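Local coordinates for protein endoglucanase (Uncultured bacterium, PDB 3X17) that hydrolyses internal beta-1,4-glucosidic bonds of cellulose as a glycoside hydrolase family 9 endoglucanase that carries an N-terminal Ig-like domain, at residues 62-67 and 89-94; 117-122 and 551-556; 166-171 and 242-247; 411-416 and 423-428; 475-480 and 487-492. All coordinates share one frame; numbering follows the deposited sequence.

Contact 1: 62-67 and 89-94; sequences QVVWEG and TSLTAP
L91 drops into the angle between V64 and W65 and touches both. Its CD1 meets V64 CG1 at 3.7 Å; the two side chains cross at about a right angle, and CG1 is the valine methyl that makes the touch. Lower down the same leucine, L91 CB rests against W65 CD1 at 4.1 Å, approaching the indole obliquely. S90 finishes the row: its CB lies at the indole edge, near the ring plane, 4.0 Å from W65 NE1. No hydrogen bond joins the two segments, and the contact is apolar, with the indole edge involved at S90.

The second layer explains why two consecutive strand residues can serve one leucine. V64 and W65 stand together opposite I55 in a classic beta bulge, both bonded to that residue through the backbone, and the bulge sends both side chains toward the loop instead of to opposite sides of the sheet. The indole CG is anti to the W65 backbone N (chi1 -172°), which carries the ring along the strand until its CH2 lies 3.6 Å from G67 CA. A side chain at G67 would run into that ring, so the glycine lets the tryptophan lie where it meets S90.

Around this core, I55 of strand 52-57 and Y97 of strand 95-101 each touch both V64 and L91, while F88 packs on W65. The loop between strands 82-87 and 95-101 of the N-terminal Ig-like domain is thereby laid against the bulged start of strand 63-74.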
# COMPACT_ATOMS: atom_id res chain seq x y z
N GLN A 62 36.38 -9.49 0.58
CA GLN A 62 36.56 -10.42 -0.53
C GLN A 62 35.59 -10.17 -1.70
O GLN A 62 34.37 -10.30 -1.55
CB GLN A 62 36.41 -11.85 -0.03
CG GLN A 62 36.00 -12.83 -1.11
CD GLN A 62 36.65 -14.20 -0.97
OE1 GLN A 62 36.69 -14.78 0.12
NE2 GLN A 62 37.12 -14.74 -2.09
N VAL A 63 36.13 -9.81 -2.86
CA VAL A 63 35.33 -9.68 -4.07
C VAL A 63 34.64 -10.98 -4.49
O VAL A 63 35.28 -12.03 -4.63
CB VAL A 63 36.13 -9.13 -5.23
CG1 VAL A 63 35.21 -8.87 -6.43
CG2 VAL A 63 36.87 -7.86 -4.81
N VAL A 64 33.33 -10.92 -4.66
CA VAL A 64 32.58 -12.13 -4.96
C VAL A 64 31.91 -12.03 -6.33
O VAL A 64 31.46 -13.02 -6.91
CB VAL A 64 31.60 -12.49 -3.81
CG1 VAL A 64 30.36 -11.62 -3.83
CG2 VAL A 64 31.25 -13.96 -3.83
N TRP A 65 31.97 -10.83 -6.91
CA TRP A 65 31.36 -10.56 -8.19
C TRP A 65 31.98 -9.27 -8.73
O TRP A 65 32.20 -8.32 -7.99
CB TRP A 65 29.82 -10.42 -8.03
CG TRP A 65 29.04 -10.31 -9.32
CD1 TRP A 65 28.28 -11.28 -9.90
CD2 TRP A 65 28.89 -9.14 -10.15
NE1 TRP A 65 27.69 -10.81 -11.05
CE2 TRP A 65 28.05 -9.50 -11.24
CE3 TRP A 65 29.32 -7.82 -10.05
CZ2 TRP A 65 27.66 -8.60 -12.23
CZ3 TRP A 65 28.97 -6.92 -11.05
CH2 TRP A 65 28.15 -7.32 -12.14
N GLU A 66 32.30 -9.25 -10.01
CA GLU A 66 32.87 -8.06 -10.58
C GLU A 66 32.34 -7.95 -11.99
O GLU A 66 32.21 -8.96 -12.66
CB GLU A 66 34.40 -8.16 -10.59
CG GLU A 66 35.12 -6.91 -11.06
CD GLU A 66 36.63 -6.97 -10.80
OE1 GLU A 66 37.05 -7.52 -9.76
OE2 GLU A 66 37.41 -6.49 -11.65
N GLY A 67 32.01 -6.75 -12.43
CA GLY A 67 31.32 -6.57 -13.69
C GLY A 67 31.41 -5.13 -14.13
O GLY A 67 31.44 -4.21 -13.31
N THR A 89 22.72 -10.69 -10.78
CA THR A 89 21.87 -11.89 -10.60
C THR A 89 22.64 -13.18 -10.29
O THR A 89 22.20 -14.00 -9.48
CB THR A 89 20.98 -12.15 -11.86
OG1 THR A 89 20.17 -11.00 -12.11
CG2 THR A 89 20.08 -13.34 -11.65
N SER A 90 23.75 -13.37 -11.02
CA SER A 90 24.62 -14.57 -10.91
C SER A 90 24.99 -14.87 -9.48
O SER A 90 25.19 -16.04 -9.13
CB SER A 90 25.94 -14.35 -11.66
OG SER A 90 25.74 -14.37 -13.06
N LEU A 91 25.16 -13.83 -8.69
CA LEU A 91 25.54 -13.98 -7.32
C LEU A 91 24.32 -14.49 -6.62
O LEU A 91 23.32 -13.82 -6.64
CB LEU A 91 25.93 -12.62 -6.76
CG LEU A 91 26.75 -12.65 -5.49
CD1 LEU A 91 26.75 -11.38 -4.78
CD2 LEU A 91 26.21 -13.70 -4.66
N THR A 92 24.39 -15.69 -6.03
CA THR A 92 23.22 -16.28 -5.37
C THR A 92 23.60 -16.90 -4.05
O THR A 92 22.76 -17.50 -3.38
CB THR A 92 22.51 -17.37 -6.22
OG1 THR A 92 23.31 -18.56 -6.23
CG2 THR A 92 22.24 -16.92 -7.65
N ALA A 93 24.85 -16.73 -3.64
CA ALA A 93 25.29 -17.22 -2.31
C ALA A 93 24.77 -16.36 -1.14
O ALA A 93 25.01 -15.15 -1.08
CB ALA A 93 26.83 -17.38 -2.23
N PRO A 94 23.98 -16.98 -0.24
CA PRO A 94 23.39 -16.29 0.91
C PRO A 94 24.45 -15.65 1.78
O PRO A 94 25.42 -16.31 2.15
CB PRO A 94 22.71 -17.43 1.70
CG PRO A 94 22.49 -18.54 0.71
CD PRO A 94 23.24 -18.20 -0.58

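Contact 2: 117-122 and 551-556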
# COMPACT_ATOMS: atom_id res chain seq x y z
N ARG A 117 10.68 -12.01 3.39
CA ARG A 117 9.99 -12.54 4.55
C ARG A 117 10.00 -11.52 5.68
O ARG A 117 9.00 -11.33 6.36
CB ARG A 117 10.61 -13.86 5.01
CG ARG A 117 10.11 -15.06 4.19
CD ARG A 117 10.73 -16.38 4.65
NE ARG A 117 10.49 -17.42 3.66
CZ ARG A 117 11.26 -18.50 3.49
NH1 ARG A 117 12.34 -18.68 4.26
NH2 ARG A 117 10.96 -19.38 2.54
N ASP A 118 11.14 -10.88 5.89
CA ASP A 118 11.26 -9.86 6.92
C ASP A 118 10.57 -8.57 6.51
O ASP A 118 10.03 -7.87 7.36
CB ASP A 118 12.73 -9.59 7.24
CG ASP A 118 13.44 -10.83 7.75
OD1 ASP A 118 12.93 -11.47 8.69
OD2 ASP A 118 14.41 -11.25 7.09
N VAL A 119 10.66 -8.21 5.23
CA VAL A 119 9.94 -7.03 4.73
C VAL A 119 8.42 -7.22 4.92
O VAL A 119 7.75 -6.36 5.50
CB VAL A 119 10.22 -6.77 3.23
CG1 VAL A 119 9.30 -5.71 2.69
CG2 VAL A 119 11.65 -6.37 3.03
N LEU A 120 7.89 -8.32 4.39
CA LEU A 120 6.49 -8.71 4.60
C LEU A 120 6.07 -8.62 6.08
O LEU A 120 5.03 -8.05 6.40
CB LEU A 120 6.24 -10.12 4.08
CG LEU A 120 4.81 -10.65 4.19
CD1 LEU A 120 3.81 -9.70 3.49
CD2 LEU A 120 4.70 -12.09 3.61
N TYR A 121 6.87 -9.23 6.96
CA TYR A 121 6.62 -9.20 8.40
C TYR A 121 6.43 -7.76 8.90
O TYR A 121 5.48 -7.46 9.61
CB TYR A 121 7.80 -9.84 9.15
CG TYR A 121 7.70 -9.82 10.66
CD1 TYR A 121 6.94 -10.77 11.34
CD2 TYR A 121 8.40 -8.88 11.41
CE1 TYR A 121 6.84 -10.74 12.73
CE2 TYR A 121 8.34 -8.87 12.82
CZ TYR A 121 7.57 -9.82 13.47
OH TYR A 121 7.48 -9.82 14.84
N ALA A 122 7.37 -6.89 8.57
CA ALA A 122 7.39 -5.58 9.16
C ALA A 122 6.17 -4.82 8.64
O ALA A 122 5.49 -4.09 9.39
CB ALA A 122 8.69 -4.84 8.76
N PHE A 551 1.13 -6.64 -0.41
CA PHE A 551 0.85 -7.45 -1.60
C PHE A 551 2.09 -7.81 -2.42
O PHE A 551 2.38 -8.99 -2.67
CB PHE A 551 -0.22 -6.81 -2.49
CG PHE A 551 -0.64 -7.69 -3.66
CD1 PHE A 551 0.06 -7.65 -4.86
CD2 PHE A 551 -1.71 -8.56 -3.54
CE1 PHE A 551 -0.33 -8.44 -5.93
CE2 PHE A 551 -2.09 -9.37 -4.60
CZ PHE A 551 -1.40 -9.30 -5.80
N VAL A 552 2.87 -6.79 -2.78
CA VAL A 552 4.00 -7.02 -3.66
C VAL A 552 5.10 -7.80 -2.93
O VAL A 552 5.66 -8.76 -3.48
CB VAL A 552 4.53 -5.72 -4.32
CG1 VAL A 552 5.67 -6.03 -5.27
CG2 VAL A 552 3.41 -5.05 -5.10
N ALA A 553 5.26 -7.51 -1.64
CA ALA A 553 6.25 -8.18 -0.83
C ALA A 553 5.89 -9.66 -0.70
O ALA A 553 6.78 -10.55 -0.75
CB ALA A 553 6.35 -7.54 0.54
N ALA A 554 4.59 -9.94 -0.54
CA ALA A 554 4.14 -11.33 -0.38
C ALA A 554 4.42 -12.16 -1.66
O ALA A 554 4.81 -13.32 -1.57
CB ALA A 554 2.67 -11.38 -0.01
N HIS A 555 4.26 -11.55 -2.83
CA HIS A 555 4.65 -12.20 -4.07
C HIS A 555 6.11 -12.68 -4.03
O HIS A 555 6.41 -13.82 -4.39
CB HIS A 555 4.43 -11.29 -5.28
CG HIS A 555 4.80 -11.94 -6.58
ND1 HIS A 555 3.88 -12.60 -7.37
CD2 HIS A 555 6.00 -12.08 -7.20
CE1 HIS A 555 4.50 -13.12 -8.42
NE2 HIS A 555 5.78 -12.82 -8.34
N PHE A 556 7.02 -11.83 -3.58
CA PHE A 556 8.42 -12.20 -3.61
C PHE A 556 8.89 -12.98 -2.38
O PHE A 556 9.98 -13.56 -2.40
CB PHE A 556 9.27 -10.98 -3.91
CG PHE A 556 9.11 -10.47 -5.32
CD1 PHE A 556 9.69 -11.16 -6.37
CD2 PHE A 556 8.25 -9.42 -5.60
CE1 PHE A 556 9.54 -10.71 -7.67
CE2 PHE A 556 8.10 -8.97 -6.90
CZ PHE A 556 8.77 -9.61 -7.94
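A553 presents its methyl group to V119 and L120, and this is where the two helices come close. The segments run nearly antiparallel, at 151° between their N-to-C directions, with axes 8.6 Å apart at the nearest point. L120 and A553 face each other with only 5.5 Å between their CA atoms, a closeness that the small side chain of A553 helps to allow. V119 CG1 comes to 4.1 Å from A553 CB on one flank, while L120 CB lies 4.4 Å from the same methyl.

L120 also reaches the next residue, A554. CG stands anti to the backbone N of L120 (chi1 -178°), and from there the leucine forks over A554: CD1 is 4.0 Å from A554 CB, and CD2 lies 4.1 Å from A554 CA. The fork therefore straddles the alanine's side chain and its backbone. F205 of a nearby loop touches both L120 and A554, closing this flank.

Away from the contact helix 115-130 is looser: R117 and D118 are exposed, while Y121 turns to H211 and I140. All four residues that do touch are buried. On helix 543-558 the far side is itself packed, with F551 and V552 against helix 435-452 and F556 against helix 456-469.

These are the first and last helices of the catalytic domain, whose fold is an (alpha/alpha)6 barrel, and their pairing joins its two ends. Between these segments the junction rests on apolar packing, with no polar bond to set its register, small alanines on one helix receiving branched aliphatic residues from the other.

Contact 3: 166-171 and 242-247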
# COMPACT_ATOMS: atom_id res chain seq x y z
N THR A 166 -25.75 11.05 19.63
CA THR A 166 -25.84 9.68 20.08
C THR A 166 -24.48 9.00 20.14
O THR A 166 -23.66 9.14 19.21
CB THR A 166 -26.80 8.87 19.20
OG1 THR A 166 -28.10 9.48 19.24
CG2 THR A 166 -26.90 7.41 19.69
N ARG A 167 -24.24 8.25 21.21
CA ARG A 167 -23.07 7.39 21.31
C ARG A 167 -23.23 6.09 20.52
O ARG A 167 -24.13 5.30 20.78
CB ARG A 167 -22.76 7.04 22.77
CG ARG A 167 -21.60 6.00 22.89
CD ARG A 167 -20.23 6.58 22.52
NE ARG A 167 -19.28 5.55 22.09
CZ ARG A 167 -18.61 4.75 22.92
NH1 ARG A 167 -18.72 4.89 24.23
NH2 ARG A 167 -17.78 3.82 22.44
N LEU A 168 -22.31 5.86 19.60
CA LEU A 168 -22.22 4.58 18.88
C LEU A 168 -21.00 3.86 19.40
O LEU A 168 -19.98 4.49 19.62
CB LEU A 168 -21.97 4.83 17.38
CG LEU A 168 -23.19 5.27 16.59
CD1 LEU A 168 -23.02 4.83 15.12
CD2 LEU A 168 -24.49 4.71 17.19
N GLU A 169 -21.07 2.54 19.50
CA GLU A 169 -19.86 1.81 19.81
C GLU A 169 -19.10 1.51 18.53
O GLU A 169 -19.44 0.57 17.79
CB GLU A 169 -20.13 0.53 20.60
CG GLU A 169 -18.81 -0.08 21.10
CD GLU A 169 -18.99 -1.10 22.18
OE1 GLU A 169 -19.59 -0.75 23.21
OE2 GLU A 169 -18.48 -2.23 22.04
N ALA A 170 -18.10 2.33 18.25
CA ALA A 170 -17.39 2.31 16.96
C ALA A 170 -15.92 2.40 17.32
O ALA A 170 -15.13 3.08 16.71
CB ALA A 170 -17.82 3.50 16.09
N THR A 171 -15.62 1.75 18.40
CA THR A 171 -14.28 1.63 18.87
C THR A 171 -13.49 0.64 17.99
O THR A 171 -14.07 -0.04 17.23
CB THR A 171 -14.39 1.20 20.34
OG1 THR A 171 -13.19 1.47 21.01
CG2 THR A 171 -14.74 -0.23 20.46
N ALA A 242 -26.34 1.04 5.35
CA ALA A 242 -25.45 2.15 5.00
C ALA A 242 -24.24 2.23 5.95
O ALA A 242 -24.32 1.80 7.09
CB ALA A 242 -26.23 3.49 4.99
N VAL A 243 -23.12 2.77 5.47
CA VAL A 243 -21.88 2.77 6.24
C VAL A 243 -21.35 4.20 6.42
O VAL A 243 -21.31 4.97 5.45
CB VAL A 243 -20.78 1.87 5.59
CG1 VAL A 243 -19.46 1.91 6.39
CG2 VAL A 243 -21.28 0.44 5.51
N TYR A 244 -21.12 4.59 7.67
CA TYR A 244 -20.61 5.93 7.99
C TYR A 244 -19.23 6.12 7.40
O TYR A 244 -18.49 5.15 7.17
CB TYR A 244 -20.57 6.17 9.52
CG TYR A 244 -21.94 6.16 10.16
CD1 TYR A 244 -22.87 7.17 9.87
CD2 TYR A 244 -22.35 5.12 10.99
CE1 TYR A 244 -24.15 7.15 10.42
CE2 TYR A 244 -23.62 5.08 11.55
CZ TYR A 244 -24.52 6.10 11.25
OH TYR A 244 -25.80 6.07 11.78
N HIS A 245 -18.87 7.37 7.17
CA HIS A 245 -17.74 7.68 6.32
C HIS A 245 -16.43 7.59 7.08
O HIS A 245 -15.43 7.13 6.56
CB HIS A 245 -17.89 9.07 5.72
CG HIS A 245 -16.71 9.53 4.93
ND1 HIS A 245 -16.23 8.83 3.84
CD2 HIS A 245 -16.02 10.69 4.97
CE1 HIS A 245 -15.27 9.54 3.26
NE2 HIS A 245 -15.10 10.65 3.95
N LYS A 246 -16.43 8.08 8.31
CA LYS A 246 -15.19 8.21 9.03
C LYS A 246 -15.53 8.66 10.45
O LYS A 246 -16.69 8.98 10.77
CB LYS A 246 -14.28 9.24 8.36
CG LYS A 246 -14.84 10.68 8.41
CD LYS A 246 -13.84 11.71 7.94
CE LYS A 246 -14.53 13.08 7.77
NZ LYS A 246 -13.53 14.18 7.55
N LEU A 247 -14.52 8.59 11.31
CA LEU A 247 -14.67 8.86 12.71
C LEU A 247 -13.47 9.65 13.16
O LEU A 247 -12.34 9.18 13.06
CB LEU A 247 -14.77 7.56 13.50
CG LEU A 247 -15.35 7.69 14.89
CD1 LEU A 247 -15.90 6.32 15.32
CD2 LEU A 247 -14.29 8.23 15.88
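A170 and L247 mark the nearest backbone approach, yet their CA atoms are still 8.3 Å apart, so the irregular loop 166-171 meets strand 243-249 through side chains and not through strand pairing. Two separate apolar contacts span the interval. A170 CB presses on L247 CD1 at 3.5 Å, tighter than usual for two carbons, and L247 CD1 also lies 3.6 Å from A170 O. L247 has CG anti to its own backbone N (chi1 -162°), which places CD1 against A170. The carbonyl beside it is not left to hydrocarbon, since A170 O accepts hydrogen bonds from K182 NZ and W232 NE1.

The second contact brings L168 CD1 to Y244 CE2 at 3.6 Å. The leucine crosses the tyrosine at about a right angle, its CD1 approaching the ring obliquely. Y244 is fixed at its far end by D159, whose OD2 bonds the phenol OH, and Y162 packs against both partners. Within the loop R167 NE bonds L168 O at 2.8 Å, a bent bond that meets the oxygen from above the carbonyl plane.

Backbone bonds from T166, L168 and A170 to V155, G153 and D152 hold the loop alongside the segment around strand 154-155, while V267 of strand 265-271 supports both Y244 and L247. The contact thus packs the loop onto the small mixed sheet of the catalytic domain, the side chain of L247 lying about 8 Å from the bound zinc ion.

Contact 4: 411-416 and 423-428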
# COMPACT_ATOMS: atom_id res chain seq x y z
N ARG A 411 0.31 -3.34 -19.48
CA ARG A 411 1.12 -2.92 -20.61
C ARG A 411 1.47 -1.43 -20.53
O ARG A 411 2.64 -1.05 -20.57
CB ARG A 411 0.48 -3.29 -21.96
CG ARG A 411 1.48 -3.85 -22.98
CD ARG A 411 0.83 -4.18 -24.33
NE ARG A 411 -0.18 -5.22 -24.18
CZ ARG A 411 -1.45 -5.09 -24.55
NH1 ARG A 411 -1.86 -4.00 -25.18
NH2 ARG A 411 -2.32 -6.07 -24.31
N SER A 412 0.47 -0.58 -20.31
CA SER A 412 0.81 0.82 -20.05
C SER A 412 1.75 1.02 -18.84
O SER A 412 2.69 1.79 -18.92
CB SER A 412 -0.44 1.71 -19.94
OG SER A 412 -1.27 1.23 -18.91
N VAL A 413 1.52 0.30 -17.74
CA VAL A 413 2.47 0.39 -16.63
C VAL A 413 3.90 0.04 -17.10
O VAL A 413 4.83 0.80 -16.85
CB VAL A 413 2.07 -0.45 -15.40
CG1 VAL A 413 3.19 -0.47 -14.39
CG2 VAL A 413 0.82 0.14 -14.76
N PHE A 414 4.05 -1.10 -17.76
CA PHE A 414 5.34 -1.56 -18.22
C PHE A 414 6.05 -0.56 -19.13
O PHE A 414 7.26 -0.34 -19.00
CB PHE A 414 5.23 -2.90 -18.93
CG PHE A 414 6.56 -3.57 -19.15
CD1 PHE A 414 7.25 -4.13 -18.08
CD2 PHE A 414 7.18 -3.53 -20.41
CE1 PHE A 414 8.52 -4.68 -18.26
CE2 PHE A 414 8.45 -4.09 -20.59
CZ PHE A 414 9.12 -4.66 -19.51
N GLN A 415 5.29 0.09 -20.00
CA GLN A 415 5.85 1.13 -20.87
C GLN A 415 6.42 2.32 -20.10
O GLN A 415 7.47 2.88 -20.47
CB GLN A 415 4.80 1.62 -21.86
CG GLN A 415 5.06 3.02 -22.38
CD GLN A 415 4.05 3.47 -23.43
OE1 GLN A 415 4.02 4.64 -23.81
NE2 GLN A 415 3.23 2.54 -23.90
N THR A 416 5.72 2.74 -19.04
CA THR A 416 6.26 3.80 -18.19
C THR A 416 7.53 3.32 -17.48
O THR A 416 8.54 4.02 -17.41
CB THR A 416 5.23 4.31 -17.17
OG1 THR A 416 4.01 4.65 -17.85
CG2 THR A 416 5.75 5.57 -16.44
N GLY A 423 13.25 2.69 -12.41
CA GLY A 423 12.21 1.67 -12.30
C GLY A 423 10.82 2.19 -11.97
O GLY A 423 9.84 1.59 -12.37
N VAL A 424 10.73 3.31 -11.27
CA VAL A 424 9.43 3.80 -10.76
C VAL A 424 8.57 4.25 -11.92
O VAL A 424 9.02 5.02 -12.76
CB VAL A 424 9.59 4.94 -9.72
CG1 VAL A 424 10.37 6.11 -10.29
CG2 VAL A 424 8.21 5.43 -9.25
N PRO A 425 7.37 3.65 -12.06
CA PRO A 425 6.53 3.89 -13.24
C PRO A 425 5.75 5.19 -13.16
O PRO A 425 4.55 5.22 -13.46
CB PRO A 425 5.59 2.67 -13.26
CG PRO A 425 5.63 2.13 -11.86
CD PRO A 425 6.73 2.75 -11.09
N ILE A 426 6.47 6.27 -12.89
CA ILE A 426 5.86 7.56 -12.70
C ILE A 426 6.75 8.63 -13.32
O ILE A 426 7.94 8.68 -13.04
CB ILE A 426 5.65 7.87 -11.19
CG1 ILE A 426 4.83 6.74 -10.54
CG2 ILE A 426 4.95 9.20 -11.02
CD1 ILE A 426 4.80 6.76 -9.00
N LEU A 427 6.19 9.44 -14.21
CA LEU A 427 7.01 10.46 -14.87
C LEU A 427 6.99 11.78 -14.09
O LEU A 427 6.02 12.09 -13.38
CB LEU A 427 6.53 10.70 -16.31
CG LEU A 427 6.46 9.49 -17.25
CD1 LEU A 427 5.89 9.91 -18.58
CD2 LEU A 427 7.85 8.87 -17.43
N ALA A 428 8.07 12.54 -14.25
CA ALA A 428 8.14 13.91 -13.77
C ALA A 428 6.90 14.72 -14.15
O ALA A 428 6.41 14.64 -15.27
CB ALA A 428 9.41 14.60 -14.32
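T416 brings its methyl branch down on the carbonyl of P425, at the point where the CA atoms of these two residues are 5.0 Å apart. Followed outward, its CB lies 3.9 Å from P425 O, and the chain then divides. With OG1 at chi1 -51°, the methyl CG2 falls anti to the backbone N of T416 and faces the P425-I426 peptide. CG2 does most of the touching, at 3.2 Å from P425 O. The leucine methyl L427 CD2 lies 4.0 Å from the same T416 CG2. The hydroxyl branch OG1 points back along its own helix, near S412 O.

One turn earlier V413 adds a second apolar touch, CG1 to P425 CB at 4.1 Å, the valine and the proline ring lying side by side and pointing the same way. P425 is the centre of an inverse gamma turn, in which I426 N makes a weak bond to V424 O at 2.8 Å. This tight turn brings the proline ring and P425's own carbonyl against the helix together. P425 O is not left to the methyl alone, because K442 NZ of helix 435-452 bonds it.

The chain thus folds back on the end of helix 396-418 before entering helix 435-452, a compact link between successive long helices. V413 packs on L446 and V424 on A439 of helix 435-452, P425 meets Q465 of helix 456-469, and L427 reaches L77 and V78 of the Ig-like domain.

Contact 5: 475-480 and 487-492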
# COMPACT_ATOMS: atom_id res chain seq x y z
N LEU A 475 17.45 9.57 -4.15
CA LEU A 475 17.77 10.05 -2.78
C LEU A 475 18.42 8.95 -1.95
O LEU A 475 18.73 9.14 -0.78
CB LEU A 475 16.50 10.54 -2.08
CG LEU A 475 15.82 11.71 -2.80
CD1 LEU A 475 14.52 12.05 -2.11
CD2 LEU A 475 16.76 12.96 -2.97
N ALA A 476 18.59 7.77 -2.55
CA ALA A 476 19.18 6.66 -1.84
C ALA A 476 18.43 6.43 -0.52
O ALA A 476 19.06 6.19 0.53
CB ALA A 476 20.68 6.95 -1.58
N LYS A 477 17.11 6.57 -0.57
CA LYS A 477 16.28 6.58 0.64
C LYS A 477 15.49 5.29 0.73
O LYS A 477 14.84 4.88 -0.25
CB LYS A 477 15.29 7.74 0.59
CG LYS A 477 14.55 8.02 1.93
CD LYS A 477 15.45 8.75 2.93
CE LYS A 477 14.80 8.86 4.33
NZ LYS A 477 15.83 9.04 5.44
N SER A 478 15.42 4.72 1.92
CA SER A 478 14.40 3.68 2.17
C SER A 478 13.16 4.40 2.67
O SER A 478 13.25 5.23 3.58
CB SER A 478 14.86 2.73 3.27
OG SER A 478 13.76 1.99 3.80
N TYR A 479 12.01 4.15 2.03
CA TYR A 479 10.80 4.86 2.42
C TYR A 479 10.00 4.07 3.44
O TYR A 479 8.88 4.44 3.75
CB TYR A 479 9.95 5.19 1.19
CG TYR A 479 10.58 6.26 0.28
CD1 TYR A 479 10.73 7.59 0.72
CD2 TYR A 479 11.09 5.93 -0.97
CE1 TYR A 479 11.31 8.58 -0.12
CE2 TYR A 479 11.67 6.91 -1.82
CZ TYR A 479 11.78 8.22 -1.37
OH TYR A 479 12.35 9.16 -2.21
N VAL A 480 10.56 2.97 3.94
CA VAL A 480 9.86 2.16 4.92
C VAL A 480 10.55 2.24 6.26
O VAL A 480 11.74 1.93 6.38
CB VAL A 480 9.74 0.67 4.51
CG1 VAL A 480 8.91 -0.08 5.56
CG2 VAL A 480 9.08 0.54 3.15
N PRO A 487 16.27 4.77 6.34
CA PRO A 487 14.83 4.91 6.46
C PRO A 487 14.41 6.32 6.91
O PRO A 487 15.26 7.18 7.18
CB PRO A 487 14.50 3.89 7.55
CG PRO A 487 15.72 3.91 8.44
CD PRO A 487 16.86 4.03 7.47
N PRO A 488 13.09 6.57 6.97
CA PRO A 488 12.57 7.83 7.51
C PRO A 488 12.73 7.90 9.03
O PRO A 488 12.12 7.13 9.75
CB PRO A 488 11.09 7.77 7.14
CG PRO A 488 11.01 6.78 6.04
CD PRO A 488 12.04 5.75 6.38
N ARG A 489 13.56 8.81 9.50
CA ARG A 489 13.78 8.96 10.92
C ARG A 489 12.77 9.91 11.55
O ARG A 489 12.55 9.88 12.75
CB ARG A 489 15.19 9.48 11.17
CG ARG A 489 16.24 8.38 11.15
CD ARG A 489 17.59 8.95 10.78
NE ARG A 489 18.43 7.87 10.29
CZ ARG A 489 18.75 7.68 9.01
NH1 ARG A 489 18.39 8.55 8.08
NH2 ARG A 489 19.55 6.68 8.69
N ASN A 490 12.16 10.76 10.74
CA ASN A 490 11.29 11.79 11.25
C ASN A 490 9.93 11.74 10.61
O ASN A 490 9.47 12.75 10.08
CB ASN A 490 11.91 13.17 10.99
CG ASN A 490 13.32 13.29 11.56
OD1 ASN A 490 13.54 13.00 12.73
ND2 ASN A 490 14.28 13.68 10.71
N PRO A 491 9.29 10.58 10.61
CA PRO A 491 8.00 10.46 9.92
C PRO A 491 6.92 11.35 10.53
O PRO A 491 6.87 11.52 11.76
CB PRO A 491 7.64 8.99 10.14
CG PRO A 491 8.29 8.64 11.42
CD PRO A 491 9.61 9.37 11.38
N HIS A 492 6.02 11.88 9.69
CA HIS A 492 4.84 12.57 10.19
C HIS A 492 3.94 11.55 10.87
O HIS A 492 3.01 10.99 10.25
CB HIS A 492 4.09 13.27 9.06
CG HIS A 492 3.05 14.23 9.54
ND1 HIS A 492 1.75 13.86 9.80
CD2 HIS A 492 3.15 15.52 9.96
CE1 HIS A 492 1.07 14.88 10.28
NE2 HIS A 492 1.89 15.91 10.40
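Both segments belong to the long loop between helices 456-469 and 494-499, where the sequence from S478 through H492 forms most of a glycoside hydrolase family 9 signature, and K477 and P487 clasp the two limbs together. K477 NZ bonds P487 O at 2.6 Å, approaching from above the carbonyl plane, and K477 CE follows 3.9 Å from P488 N. A bend at chi2 (77°) swings the lysine's end across to the other limb.

Beside this bond the backbones meet closely, S478 and P487 having CA atoms 4.5 Å apart. S478 O receives a CA-H...O contact from P487 CA at 3.3 Å and lies 3.1 Å from P488 CD. P487 CB touches V480 O at 3.6 Å, so the prolines lie largely against the backbone of 478-480. S478 OG bonds L483 O within the loop's tip and takes a weak bond from V480 N.

The lysine also forms a salt bridge with D531 OD2 and a hydrogen bond with N486 OD1, an oxygen that R489 NH1 shares. N486 OD1 and D531 probably ease the closeness of R489 NH1 and K477 NZ, 3.7 Å apart. A methionine in place of K477 would probably leave D531 without its salt-bridge mate and P487 O without its donor, weakening one tie between the limbs.

Since proline nitrogens offer no N-H, these two segments meet at P487 and P488 through carbonyl acceptors and C-H contacts, with K477 NZ the hydrogen-bond donor across them.

In the fold
From the N terminus, contact 1 closes a short loop of beta structure inside the Ig-like domain, and it closes before contact 2 opens. Contact 2 then joins the first and last helices of the catalytic domain across 428 intervening residues, and contacts 3, 4 and 5 all fall within that span. These three follow one another in series without crossing: contact 3 packs a loop on the small sheet near the zinc ion, contact 4 packs the link after helix 396-418 back on that helix, and contact 5 clasps the loop before helix 494-499. Contacts 1 and 3 lie farthest apart, with centres about 55 Å from each other, on opposite sides of the chain's centre.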